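Octaprenyl Pyrophosphate Synthase (Helicobacter pylori, PDB 3TC1) probably builds octaprenyl diphosphate by adding isopentenyl diphosphate units, one after another, to an allylic prenyl diphosphate in a magnesium-dependent reaction. Local coordinates at residues Q241-S246 with I256-E261; Y233-Q238 with I269-K274; E121-A126 with M174-N179; L60-I65 with S117-L122. All blocks are in the same frame, centred on the assembly; numbering follows the deposited sequence.

Contact 1. Residues Q241-S246 with I256-E261; sequences QGLLIS and IEWTKE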
loop_
_atom_site.group_PDB
_atom_site.type_symbol
_atom_site.label_atom_id
_atom_site.label_comp_id
_atom_site.label_asym_id
_atom_site.label_seq_id
_atom_site.Cartn_x
_atom_site.Cartn_y
_atom_site.Cartn_z
ATOM N N GLN B 241 -5.227 37.104 13.709
ATOM C CA GLN B 241 -5.769 35.993 12.933
ATOM C C GLN B 241 -5.259 36.134 11.503
ATOM O O GLN B 241 -4.878 35.147 10.866
ATOM C CB GLN B 241 -7.303 35.995 12.956
ATOM C CG GLN B 241 -7.903 35.613 14.304
ATOM C CD GLN B 241 -9.410 35.445 14.248
ATOM O OE1 GLN B 241 -10.118 36.313 13.748
ATOM N NE2 GLN B 241 -9.907 34.326 14.768
ATOM N N GLY B 242 -5.241 37.370 11.009
ATOM C CA GLY B 242 -4.748 37.616 9.663
ATOM C C GLY B 242 -3.290 37.202 9.547
ATOM O O GLY B 242 -2.881 36.567 8.569
ATOM N N LEU B 243 -2.497 37.555 10.553
ATOM C CA LEU B 243 -1.082 37.205 10.551
ATOM C C LEU B 243 -0.874 35.692 10.597
ATOM O O LEU B 243 -0.075 35.145 9.835
ATOM C CB LEU B 243 -0.360 37.853 11.739
ATOM C CG LEU B 243 -0.173 39.375 11.731
ATOM C CD1 LEU B 243 0.605 39.803 12.982
ATOM C CD2 LEU B 243 0.577 39.793 10.474
ATOM N N LEU B 244 -1.582 35.017 11.497
ATOM C CA LEU B 244 -1.442 33.571 11.611
ATOM C C LEU B 244 -1.742 32.911 10.272
ATOM O O LEU B 244 -0.985 32.057 9.813
ATOM C CB LEU B 244 -2.376 33.015 12.689
ATOM C CG LEU B 244 -2.267 31.504 12.912
ATOM C CD1 LEU B 244 -0.857 31.146 13.363
ATOM C CD2 LEU B 244 -3.293 31.071 13.958
ATOM N N ILE B 245 -2.842 33.313 9.639
ATOM C CA ILE B 245 -3.204 32.748 8.348
ATOM C C ILE B 245 -2.113 33.018 7.307
ATOM O O ILE B 245 -1.769 32.144 6.510
ATOM C CB ILE B 245 -4.555 33.310 7.845
ATOM C CG1 ILE B 245 -5.687 32.808 8.748
ATOM C CG2 ILE B 245 -4.800 32.870 6.397
ATOM C CD1 ILE B 245 -7.062 33.325 8.373
ATOM N N SER B 246 -1.554 34.224 7.328
ATOM C CA SER B 246 -0.501 34.587 6.387
ATOM C C SER B 246 0.761 33.755 6.629
ATOM O O SER B 246 1.587 33.598 5.732
ATOM C CB SER B 246 -0.149 36.066 6.525
ATOM O OG SER B 246 0.659 36.278 7.673
ATOM N N ILE B 256 8.255 31.483 13.956
ATOM C CA ILE B 256 8.270 30.597 15.110
ATOM C C ILE B 256 8.242 31.417 16.409
ATOM O O ILE B 256 7.432 31.157 17.300
ATOM C CB ILE B 256 9.512 29.677 15.087
ATOM C CG1 ILE B 256 9.332 28.615 13.991
ATOM C CG2 ILE B 256 9.701 29.008 16.448
ATOM C CD1 ILE B 256 10.556 27.745 13.756
ATOM N N GLU B 257 9.108 32.423 16.512
ATOM C CA GLU B 257 9.127 33.248 17.718
ATOM C C GLU B 257 7.794 33.953 17.962
ATOM O O GLU B 257 7.315 34.010 19.097
ATOM C CB GLU B 257 10.266 34.274 17.657
ATOM C CG GLU B 257 11.645 33.644 17.781
ATOM C CD GLU B 257 11.744 32.676 18.962
ATOM O OE1 GLU B 257 11.473 33.100 20.105
ATOM O OE2 GLU B 257 12.089 31.492 18.748
ATOM N N TRP B 258 7.186 34.486 16.904
ATOM C CA TRP B 258 5.900 35.161 17.047
ATOM C C TRP B 258 4.846 34.167 17.556
ATOM O O TRP B 258 4.065 34.469 18.462
ATOM C CB TRP B 258 5.456 35.741 15.697
ATOM C CG TRP B 258 4.141 36.486 15.743
ATOM C CD1 TRP B 258 3.949 37.810 16.051
ATOM C CD2 TRP B 258 2.841 35.948 15.465
ATOM N NE1 TRP B 258 2.608 38.125 15.973
ATOM C CE2 TRP B 258 1.907 37.001 15.618
ATOM C CE3 TRP B 258 2.373 34.676 15.100
ATOM C CZ2 TRP B 258 0.532 36.820 15.419
ATOM C CZ3 TRP B 258 1.007 34.498 14.901
ATOM C CH2 TRP B 258 0.104 35.566 15.062
ATOM N N THR B 259 4.837 32.973 16.968
ATOM C CA THR B 259 3.890 31.929 17.345
ATOM C C THR B 259 4.058 31.501 18.803
ATOM O O THR B 259 3.072 31.257 19.509
ATOM C CB THR B 259 4.061 30.682 16.442
ATOM O OG1 THR B 259 3.868 31.055 15.071
ATOM C CG2 THR B 259 3.054 29.619 16.807
ATOM N N LYS B 260 5.299 31.392 19.261
ATOM C CA LYS B 260 5.524 30.996 20.647
ATOM C C LYS B 260 4.998 32.043 21.623
ATOM O O LYS B 260 4.474 31.704 22.687
ATOM C CB LYS B 260 7.012 30.735 20.901
ATOM C CG LYS B 260 7.515 29.472 20.225
ATOM C CD LYS B 260 8.875 29.037 20.748
ATOM C CE LYS B 260 9.965 30.016 20.374
ATOM N NZ LYS B 260 11.312 29.500 20.762
ATOM N N GLU B 261 5.138 33.315 21.264
ATOM C CA GLU B 261 4.654 34.396 22.120
ATOM C C GLU B 261 3.136 34.366 22.202
ATOM O O GLU B 261 2.565 34.593 23.265
ATOM C CB GLU B 261 5.094 35.759 21.583
ATOM C CG GLU B 261 6.594 35.935 21.478
ATOM C CD GLU B 261 6.978 37.345 21.090
ATOM O OE1 GLU B 261 6.190 38.010 20.387
ATOM O OE2 GLU B 261 8.076 37.789 21.482
#

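Contact 2. Residues Y233-Q238 with I269-K274; sequences YEKLNQ and IEETLK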
loop_
_atom_site.group_PDB
_atom_site.type_symbol
_atom_site.label_atom_id
_atom_site.label_comp_id
_atom_site.label_asym_id
_atom_site.label_seq_id
_atom_site.Cartn_x
_atom_site.Cartn_y
_atom_site.Cartn_z
ATOM N N TYR B 233 -6.135 30.304 17.369
ATOM C CA TYR B 233 -6.964 31.030 16.408
ATOM C C TYR B 233 -8.285 31.518 17.007
ATOM O O TYR B 233 -8.760 32.606 16.682
ATOM C CB TYR B 233 -7.267 30.142 15.196
ATOM C CG TYR B 233 -8.075 30.848 14.136
ATOM C CD1 TYR B 233 -7.477 31.772 13.280
ATOM C CD2 TYR B 233 -9.445 30.624 14.013
ATOM C CE1 TYR B 233 -8.224 32.458 12.330
ATOM C CE2 TYR B 233 -10.201 31.306 13.067
ATOM C CZ TYR B 233 -9.583 32.219 12.229
ATOM O OH TYR B 233 -10.318 32.883 11.281
ATOM N N GLU B 234 -8.884 30.693 17.856
ATOM C CA GLU B 234 -10.148 31.027 18.509
ATOM C C GLU B 234 -10.036 32.177 19.522
ATOM O O GLU B 234 -11.049 32.763 19.909
ATOM C CB GLU B 234 -10.702 29.783 19.214
ATOM C CG GLU B 234 -11.326 28.765 18.271
ATOM C CD GLU B 234 -11.387 27.368 18.866
ATOM O OE1 GLU B 234 -11.616 27.242 20.088
ATOM O OE2 GLU B 234 -11.218 26.391 18.104
ATOM N N LYS B 235 -8.815 32.500 19.943
ATOM C CA LYS B 235 -8.586 33.569 20.926
ATOM C C LYS B 235 -7.973 34.837 20.331
ATOM O O LYS B 235 -8.047 35.907 20.938
ATOM C CB LYS B 235 -7.644 33.083 22.035
ATOM C CG LYS B 235 -8.070 31.828 22.765
ATOM C CD LYS B 235 -9.043 32.128 23.888
ATOM C CE LYS B 235 -9.347 30.865 24.682
ATOM N NZ LYS B 235 -8.109 30.255 25.247
ATOM N N LEU B 236 -7.359 34.719 19.158
ATOM C CA LEU B 236 -6.704 35.857 18.515
ATOM C C LEU B 236 -7.647 36.950 18.044
ATOM O O LEU B 236 -8.784 36.680 17.658
ATOM C CB LEU B 236 -5.889 35.388 17.307
ATOM C CG LEU B 236 -4.705 34.448 17.535
ATOM C CD1 LEU B 236 -4.110 34.043 16.188
ATOM C CD2 LEU B 236 -3.662 35.140 18.403
ATOM N N ASN B 237 -7.172 38.191 18.074
ATOM C CA ASN B 237 -7.990 39.279 17.578
ATOM C C ASN B 237 -7.889 39.193 16.058
ATOM O O ASN B 237 -7.070 38.456 15.515
ATOM C CB ASN B 237 -7.506 40.655 18.079
ATOM C CG ASN B 237 -6.034 40.925 17.780
ATOM O OD1 ASN B 237 -5.509 40.528 16.738
ATOM N ND2 ASN B 237 -5.367 41.633 18.693
ATOM N N GLN B 238 -8.743 39.941 15.383
ATOM C CA GLN B 238 -8.797 39.975 13.932
ATOM C C GLN B 238 -7.429 40.213 13.284
ATOM O O GLN B 238 -7.078 39.569 12.291
ATOM C CB GLN B 238 -9.783 41.070 13.541
ATOM C CG GLN B 238 -10.170 41.153 12.099
ATOM C CD GLN B 238 -11.215 42.230 11.904
ATOM O OE1 GLN B 238 -12.331 42.120 12.411
ATOM N NE2 GLN B 238 -10.852 43.292 11.193
ATOM N N ILE B 269 -0.563 26.373 25.582
ATOM C CA ILE B 269 0.145 25.155 25.947
ATOM C C ILE B 269 -0.617 24.382 27.022
ATOM O O ILE B 269 -0.840 23.175 26.889
ATOM C CB ILE B 269 1.579 25.452 26.451
ATOM C CG1 ILE B 269 2.343 26.285 25.417
ATOM C CG2 ILE B 269 2.306 24.144 26.747
ATOM C CD1 ILE B 269 2.461 25.651 24.051
ATOM N N GLU B 270 -1.025 25.070 28.082
ATOM C CA GLU B 270 -1.761 24.401 29.147
ATOM C C GLU B 270 -3.134 23.954 28.652
ATOM O O GLU B 270 -3.614 22.889 29.027
ATOM C CB GLU B 270 -1.919 25.316 30.370
ATOM C CG GLU B 270 -2.877 24.777 31.440
ATOM C CD GLU B 270 -2.317 23.603 32.235
ATOM O OE1 GLU B 270 -1.822 22.632 31.622
ATOM O OE2 GLU B 270 -2.387 23.652 33.483
ATOM N N GLU B 271 -3.764 24.761 27.804
ATOM C CA GLU B 271 -5.081 24.413 27.286
ATOM C C GLU B 271 -5.006 23.140 26.442
ATOM O O GLU B 271 -5.888 22.279 26.519
ATOM C CB GLU B 271 -5.662 25.574 26.460
ATOM C CG GLU B 271 -7.075 25.315 25.933
ATOM C CD GLU B 271 -7.688 26.516 25.223
ATOM O OE1 GLU B 271 -6.933 27.339 24.664
ATOM O OE2 GLU B 271 -8.933 26.627 25.205
ATOM N N THR B 272 -3.944 23.016 25.652
ATOM C CA THR B 272 -3.749 21.846 24.804
ATOM C C THR B 272 -3.485 20.624 25.677
ATOM O O THR B 272 -4.057 19.546 25.467
ATOM C CB THR B 272 -2.546 22.049 23.844
ATOM O OG1 THR B 272 -2.803 23.160 22.976
ATOM C CG2 THR B 272 -2.317 20.801 22.991
ATOM N N LEU B 273 -2.619 20.803 26.665
ATOM C CA LEU B 273 -2.261 19.725 27.573
ATOM C C LEU B 273 -3.484 19.166 28.296
ATOM O O LEU B 273 -3.631 17.951 28.426
ATOM C CB LEU B 273 -1.223 20.223 28.583
ATOM C CG LEU B 273 -0.701 19.225 29.617
ATOM C CD1 LEU B 273 -0.169 17.980 28.919
ATOM C CD2 LEU B 273 0.394 19.889 30.447
ATOM N N LYS B 274 -4.357 20.053 28.765
ATOM C CA LYS B 274 -5.564 19.628 29.466
ATOM C C LYS B 274 -6.496 18.818 28.564
ATOM O O LYS B 274 -7.180 17.904 29.025
ATOM C CB LYS B 274 -6.313 20.839 30.025
ATOM C CG LYS B 274 -5.594 21.533 31.173
ATOM C CD LYS B 274 -6.442 22.655 31.752
ATOM C CE LYS B 274 -5.734 23.356 32.901
ATOM N NZ LYS B 274 -5.488 22.437 34.047
HETATM O O HOH W 1 -8.641 28.517 22.936
#

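Contact 3. Residues E121-A126 with M174-N179; sequences ELIAQA and MAILLN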
loop_
_atom_site.group_PDB
_atom_site.type_symbol
_atom_site.label_atom_id
_atom_site.label_comp_id
_atom_site.label_asym_id
_atom_site.label_seq_id
_atom_site.Cartn_x
_atom_site.Cartn_y
_atom_site.Cartn_z
ATOM N N GLU B 121 -10.793 -14.176 11.093
ATOM C CA GLU B 121 -11.570 -13.070 10.553
ATOM C C GLU B 121 -11.775 -11.850 11.446
ATOM O O GLU B 121 -11.714 -10.719 10.963
ATOM C CB GLU B 121 -12.932 -13.585 10.091
ATOM C CG GLU B 121 -13.791 -12.530 9.434
ATOM C CD GLU B 121 -15.116 -13.081 8.965
ATOM O OE1 GLU B 121 -15.860 -13.634 9.803
ATOM O OE2 GLU B 121 -15.413 -12.961 7.760
ATOM N N LEU B 122 -12.040 -12.067 12.730
ATOM C CA LEU B 122 -12.267 -10.952 13.647
ATOM C C LEU B 122 -11.077 -10.013 13.716
ATOM O O LEU B 122 -11.225 -8.796 13.607
ATOM C CB LEU B 122 -12.586 -11.456 15.056
ATOM C CG LEU B 122 -14.043 -11.793 15.371
ATOM C CD1 LEU B 122 -14.162 -12.201 16.834
ATOM C CD2 LEU B 122 -14.920 -10.581 15.083
ATOM N N ILE B 123 -9.897 -10.584 13.915
ATOM C CA ILE B 123 -8.684 -9.790 13.996
ATOM C C ILE B 123 -8.320 -9.242 12.617
ATOM O O ILE B 123 -7.967 -8.070 12.483
ATOM C CB ILE B 123 -7.520 -10.640 14.571
ATOM C CG1 ILE B 123 -7.784 -10.922 16.056
ATOM C CG2 ILE B 123 -6.187 -9.926 14.377
ATOM C CD1 ILE B 123 -6.871 -11.969 16.665
ATOM N N ALA B 124 -8.422 -10.080 11.588
ATOM C CA ALA B 124 -8.095 -9.650 10.230
ATOM C C ALA B 124 -8.937 -8.448 9.810
ATOM O O ALA B 124 -8.435 -7.532 9.165
ATOM C CB ALA B 124 -8.299 -10.797 9.243
ATOM N N GLN B 125 -10.216 -8.453 10.171
ATOM C CA GLN B 125 -11.093 -7.347 9.811
ATOM C C GLN B 125 -10.818 -6.090 10.627
ATOM O O GLN B 125 -10.874 -4.986 10.098
ATOM C CB GLN B 125 -12.558 -7.750 9.966
ATOM C CG GLN B 125 -13.014 -8.772 8.940
ATOM C CD GLN B 125 -14.520 -8.920 8.891
ATOM O OE1 GLN B 125 -15.046 -9.760 8.163
ATOM N NE2 GLN B 125 -15.223 -8.101 9.660
ATOM N N ALA B 126 -10.523 -6.254 11.913
ATOM C CA ALA B 126 -10.244 -5.099 12.760
ATOM C C ALA B 126 -9.016 -4.353 12.253
ATOM O O ALA B 126 -9.037 -3.130 12.099
ATOM C CB ALA B 126 -10.036 -5.540 14.205
ATOM N N MET B 174 -5.353 -7.720 20.113
ATOM C CA MET B 174 -4.584 -8.530 21.055
ATOM C C MET B 174 -5.517 -9.099 22.120
ATOM O O MET B 174 -5.366 -10.250 22.551
ATOM C CB MET B 174 -3.478 -7.700 21.712
ATOM C CG MET B 174 -2.580 -8.510 22.652
ATOM S SD MET B 174 -1.692 -9.866 21.845
ATOM C CE MET B 174 -0.293 -9.009 21.217
ATOM N N ALA B 175 -6.487 -8.294 22.538
ATOM C CA ALA B 175 -7.450 -8.727 23.538
ATOM C C ALA B 175 -8.228 -9.927 22.993
ATOM O O ALA B 175 -8.466 -10.903 23.711
ATOM C CB ALA B 175 -8.405 -7.583 23.880
ATOM N N ILE B 176 -8.625 -9.843 21.725
ATOM C CA ILE B 176 -9.358 -10.920 21.068
ATOM C C ILE B 176 -8.499 -12.187 21.068
ATOM O O ILE B 176 -8.955 -13.256 21.470
ATOM C CB ILE B 176 -9.701 -10.552 19.598
ATOM C CG1 ILE B 176 -10.727 -9.413 19.569
ATOM C CG2 ILE B 176 -10.230 -11.775 18.856
ATOM C CD1 ILE B 176 -11.004 -8.858 18.171
ATOM N N LEU B 177 -7.255 -12.048 20.614
ATOM C CA LEU B 177 -6.316 -13.160 20.551
ATOM C C LEU B 177 -6.113 -13.813 21.917
ATOM O O LEU B 177 -6.074 -15.038 22.025
ATOM C CB LEU B 177 -4.960 -12.677 20.021
ATOM C CG LEU B 177 -3.875 -13.745 19.862
ATOM C CD1 LEU B 177 -4.269 -14.694 18.737
ATOM C CD2 LEU B 177 -2.532 -13.090 19.561
ATOM N N LEU B 178 -5.988 -12.989 22.954
ATOM C CA LEU B 178 -5.770 -13.481 24.310
ATOM C C LEU B 178 -7.053 -13.726 25.089
ATOM O O LEU B 178 -7.027 -13.933 26.305
ATOM C CB LEU B 178 -4.886 -12.496 25.077
ATOM C CG LEU B 178 -3.547 -12.208 24.389
ATOM C CD1 LEU B 178 -2.724 -11.280 25.250
ATOM C CD2 LEU B 178 -2.797 -13.513 24.135
ATOM N N ASN B 179 -8.174 -13.698 24.382
ATOM C CA ASN B 179 -9.475 -13.917 25.000
ATOM C C ASN B 179 -9.766 -13.001 26.201
ATOM O O ASN B 179 -10.180 -13.456 27.254
ATOM C CB ASN B 179 -9.617 -15.390 25.404
ATOM C CG ASN B 179 -11.053 -15.775 25.708
ATOM O OD1 ASN B 179 -11.958 -15.493 24.924
ATOM N ND2 ASN B 179 -11.269 -16.433 26.843
#

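Contact 4. Residues L60-I65 with S117-L122; sequences LNLCTI and SKMGEL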
loop_
_atom_site.group_PDB
_atom_site.type_symbol
_atom_site.label_atom_id
_atom_site.label_comp_id
_atom_site.label_asym_id
_atom_site.label_seq_id
_atom_site.Cartn_x
_atom_site.Cartn_y
_atom_site.Cartn_z
ATOM N N LEU B 60 3.230 -12.513 19.337
ATOM C CA LEU B 60 4.390 -11.834 18.789
ATOM C C LEU B 60 4.163 -11.620 17.291
ATOM O O LEU B 60 4.571 -10.598 16.733
ATOM C CB LEU B 60 5.652 -12.661 19.038
ATOM C CG LEU B 60 5.962 -12.848 20.529
ATOM C CD1 LEU B 60 7.184 -13.736 20.701
ATOM C CD2 LEU B 60 6.185 -11.496 21.183
ATOM N N ASN B 61 3.503 -12.581 16.643
ATOM C CA ASN B 61 3.210 -12.453 15.218
ATOM C C ASN B 61 2.272 -11.279 14.996
ATOM O O ASN B 61 2.420 -10.530 14.031
ATOM C CB ASN B 61 2.556 -13.724 14.659
ATOM C CG ASN B 61 3.550 -14.837 14.430
ATOM O OD1 ASN B 61 4.757 -14.618 14.471
ATOM N ND2 ASN B 61 3.048 -16.043 14.172
ATOM N N LEU B 62 1.297 -11.127 15.886
ATOM C CA LEU B 62 0.343 -10.031 15.779
ATOM C C LEU B 62 1.048 -8.687 15.919
ATOM O O LEU B 62 0.737 -7.731 15.198
ATOM C CB LEU B 62 -0.744 -10.155 16.852
ATOM C CG LEU B 62 -1.861 -9.104 16.772
ATOM C CD1 LEU B 62 -2.562 -9.212 15.430
ATOM C CD2 LEU B 62 -2.873 -9.323 17.897
ATOM N N CYS B 63 1.984 -8.611 16.864
ATOM C CA CYS B 63 2.743 -7.383 17.088
ATOM C C CYS B 63 3.594 -7.083 15.856
ATOM O O CYS B 63 3.777 -5.929 15.476
ATOM C CB CYS B 63 3.653 -7.527 18.311
ATOM S SG CYS B 63 2.792 -7.570 19.904
ATOM N N THR B 64 4.113 -8.133 15.233
ATOM C CA THR B 64 4.939 -7.971 14.049
ATOM C C THR B 64 4.100 -7.373 12.921
ATOM O O THR B 64 4.543 -6.458 12.227
ATOM C CB THR B 64 5.540 -9.321 13.615
ATOM O OG1 THR B 64 6.316 -9.855 14.694
ATOM C CG2 THR B 64 6.443 -9.142 12.400
ATOM N N ILE B 65 2.887 -7.892 12.750
ATOM C CA ILE B 65 1.958 -7.406 11.735
ATOM C C ILE B 65 1.667 -5.922 11.976
ATOM O O ILE B 65 1.707 -5.111 11.050
ATOM C CB ILE B 65 0.623 -8.200 11.790
ATOM C CG1 ILE B 65 0.846 -9.621 11.267
ATOM C CG2 ILE B 65 -0.464 -7.483 10.990
ATOM C CD1 ILE B 65 -0.333 -10.556 11.525
ATOM N N SER B 117 -3.973 -13.027 7.690
ATOM C CA SER B 117 -5.026 -13.982 7.346
ATOM C C SER B 117 -5.016 -15.242 8.218
ATOM O O SER B 117 -5.978 -16.010 8.224
ATOM C CB SER B 117 -4.895 -14.382 5.879
ATOM O OG SER B 117 -3.670 -15.054 5.657
ATOM N N LYS B 118 -3.933 -15.452 8.955
ATOM C CA LYS B 118 -3.816 -16.625 9.813
ATOM C C LYS B 118 -4.315 -16.322 11.221
ATOM O O LYS B 118 -4.350 -17.202 12.086
ATOM C CB LYS B 118 -2.353 -17.074 9.873
ATOM C CG LYS B 118 -1.722 -17.318 8.508
ATOM C CD LYS B 118 -0.224 -17.552 8.632
ATOM C CE LYS B 118 0.419 -17.760 7.272
ATOM N NZ LYS B 118 1.904 -17.846 7.360
ATOM N N MET B 119 -4.705 -15.071 11.443
ATOM C CA MET B 119 -5.187 -14.624 12.745
ATOM C C MET B 119 -6.687 -14.826 12.944
ATOM O O MET B 119 -7.187 -14.721 14.063
ATOM C CB MET B 119 -4.862 -13.139 12.938
ATOM C CG MET B 119 -3.382 -12.816 13.111
ATOM S SD MET B 119 -2.738 -13.375 14.705
ATOM C CE MET B 119 -1.014 -13.579 14.305
ATOM N N GLY B 120 -7.407 -15.114 11.869
ATOM C CA GLY B 120 -8.841 -15.281 12.003
ATOM C C GLY B 120 -9.540 -14.026 11.508
ATOM O O GLY B 120 -8.962 -12.939 11.515
ATOM N N GLU B 121 -10.793 -14.176 11.093
ATOM C CA GLU B 121 -11.570 -13.070 10.553
ATOM C C GLU B 121 -11.775 -11.850 11.446
ATOM O O GLU B 121 -11.714 -10.719 10.963
ATOM C CB GLU B 121 -12.932 -13.585 10.091
ATOM C CG GLU B 121 -13.791 -12.530 9.434
ATOM C CD GLU B 121 -15.116 -13.081 8.965
ATOM O OE1 GLU B 121 -15.860 -13.634 9.803
ATOM O OE2 GLU B 121 -15.413 -12.961 7.760
ATOM N N LEU B 122 -12.040 -12.067 12.730
ATOM C CA LEU B 122 -12.267 -10.952 13.647
ATOM C C LEU B 122 -11.077 -10.013 13.716
ATOM O O LEU B 122 -11.225 -8.796 13.607
ATOM C CB LEU B 122 -12.586 -11.456 15.056
ATOM C CG LEU B 122 -14.043 -11.793 15.371
ATOM C CD1 LEU B 122 -14.162 -12.201 16.834
ATOM C CD2 LEU B 122 -14.920 -10.581 15.083
#

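Contact 1. Residues Q241-S246 with I256-E261
W258 and the leucine pair L243-L244 make the whole of this helix-helix contact, and the side-chain touches between them are all apolar. The indole is swung toward helix 238-246 by a first torsion that sets CG anti to the backbone N (chi1 -179°), and its six-membered ring runs up to the point where the two leucines leave their helix. L243 meets it with a branch and with its root: CD1 lies 3.9 Å from CZ2 of W258, and CB of L243 is equally near that ring carbon. L244 reaches the neighbouring part of the ring with its own methyl, CD1 to CZ3 of W258 at 4.1 Å. Both leucine side chains run at about a right angle to the tryptophan, and the ring is approached obliquely. Its outermost carbon, CH2, also comes 4.0 Å from the backbone N of L244, so the indole packs on the helix backbone as well as on side chains.

Among the polar groups, K260 and E257 pair within their own helix in a salt bridge, NZ to OE2 at 2.9 Å, on a side remote from the leucines. On the other helix, NE2 of Q241 bonds to O of Y233.

Both helices belong to the polyprenyl synthetase region of this all-helical fold. Y247 makes a T-shaped stack with the W258 indole, while Y229 of helix 227-233 packs against L244 and T259, and F220 from a loop also touches L244.

Contact 2. Residues Y233-Q238 with I269-K274
The flat group here is the carboxylate of E271, and the ammonium of K235 meets it from above rather than within its plane. NZ of K235 stands 3.2 Å from OE1 of E271 and 39° out of the carboxylate plane; it is a salt bridge with a hydrogen bond in it. The second oxygen, OE2 of E271, is more distant from the same NZ, at 3.7 Å, so the pairing is lopsided toward OE1. A water sits beside the pair and closes a small bridge. It donates to OE1 of E271 over 2.7 Å and accepts a weak bond from NZ of K235.

The two side chains approach from opposite directions. E271 projects from helix 268-286 with its chain extended beyond CG, whereas K235 comes from the loop after helix 227-233 and is bent at its second and fourth torsions (chi2 -84°, chi4 58°). With this reach the side-chain ends span a backbone separation of 11.7 Å between the CA atoms of K235 and E271. Around them, K235 packs on Y266 and E271 on L231 of helix 227-233. The acidic neighbour E234 turns its carboxylate to K152 instead, forming a salt bridge there.

Apart from the water-bridged ion pair, nothing joins the two segments. It lies at the surface, where solvent would be expected to weaken its electrostatic pull. The two bonds that OE1 accepts, from the lysine and from the water, would probably help keep the E271 carboxylate ionised and limit its rotation.

Contact 3. Residues E121-A126 with M174-N179
I123 and I176 mark the closest backbone approach between helix 121-144 and helix 152-177, with their CA atoms 7.2 Å apart, where the first turns of one helix meet the last turn of the other. The two isoleucines slide past each other in opposite directions, each flank against flank: CG1 of I123 lies 3.8 Å from CG2 of I176. That branch of I176 faces its partner because it stands anti to the backbone N, while the longer CG1-CD1 arm reaches across to L122, whose CB is 4.4 Å from CD1 of I176. Further on, the end of I123 continues past I176 to L177, and CD1 of I123 settles 3.9 Å from CB of L177.

Just beyond this packing, helix 152-177 ends in a Schellman motif. N179, with positive phi (54°), is its C-prime residue; its N bonds to O of I176 over 3.0 Å, and K180 N bonds to O of A175. The isoleucine that packs across the contact thus also takes part in the helix terminus. I123 also touches L116 of helix 92-116, and the second subunit reaches E121 and Q125 through its K118.

Contact 4. Residues L60-I65 with S117-L122
M119 lies across from N61, L62 and I65, in the short turn that joins helix 92-116 to helix 121-144 within the all-helical polyprenyl synthetase fold. Its side chain makes all the contact with helix 53-80. The terminal methyl CE rests 3.6 Å from CB of N61 and 3.7 Å from the backbone N of L62, so it packs against the helix backbone itself. The sulfur comes against the L62 branch, SD to CD1 at 4.2 Å. From the next turn, I65 reaches toward the methionine tip to tip, its CD1 being 4.1 Å from CG of M119. A bend at the second torsion (chi2 -71°) folds the thioether so that CE and CG are both offered to the helix.

Further out, the amide of N61 turns to a different partner: OD1 accepts a hydrogen bond from NZ of K12 on helix 3-18. L127 of helix 121-144 packs on both L62 and I65. G120 follows M119 as the N-cap residue of helix 121-144, with a positive phi of 102°. S117 and K118 lead to the second subunit, packing there on its A124 and Q125. Within helix 53-80, O of L60 accepts two bonds from one residue, from N of T64 at 2.9 Å and from OG1 of T64 at 2.8 Å, the donors approaching from opposite faces of the carbonyl plane.

Overall arrangement
The four contacts fall into two pairs on opposite sides of the chain's centre. Contacts 1 and 2 have centres about 12 Å apart and are tied through Q241, whose NE2 probably donates to O of Y233, and through L236 packing on L244. Contacts 3 and 4, centres about 8 Å apart, share E121 and L122, meet where L62 packs on I123, and both touch the second subunit. About 40 to 46 Å separates the centres of one pair from those of the other. Helix 53-80, used by contact 4, carries an aspartate-rich sequence near its C-terminal end; in this family such motifs bind magnesium and substrate diphosphate, but none of the four contacts includes it.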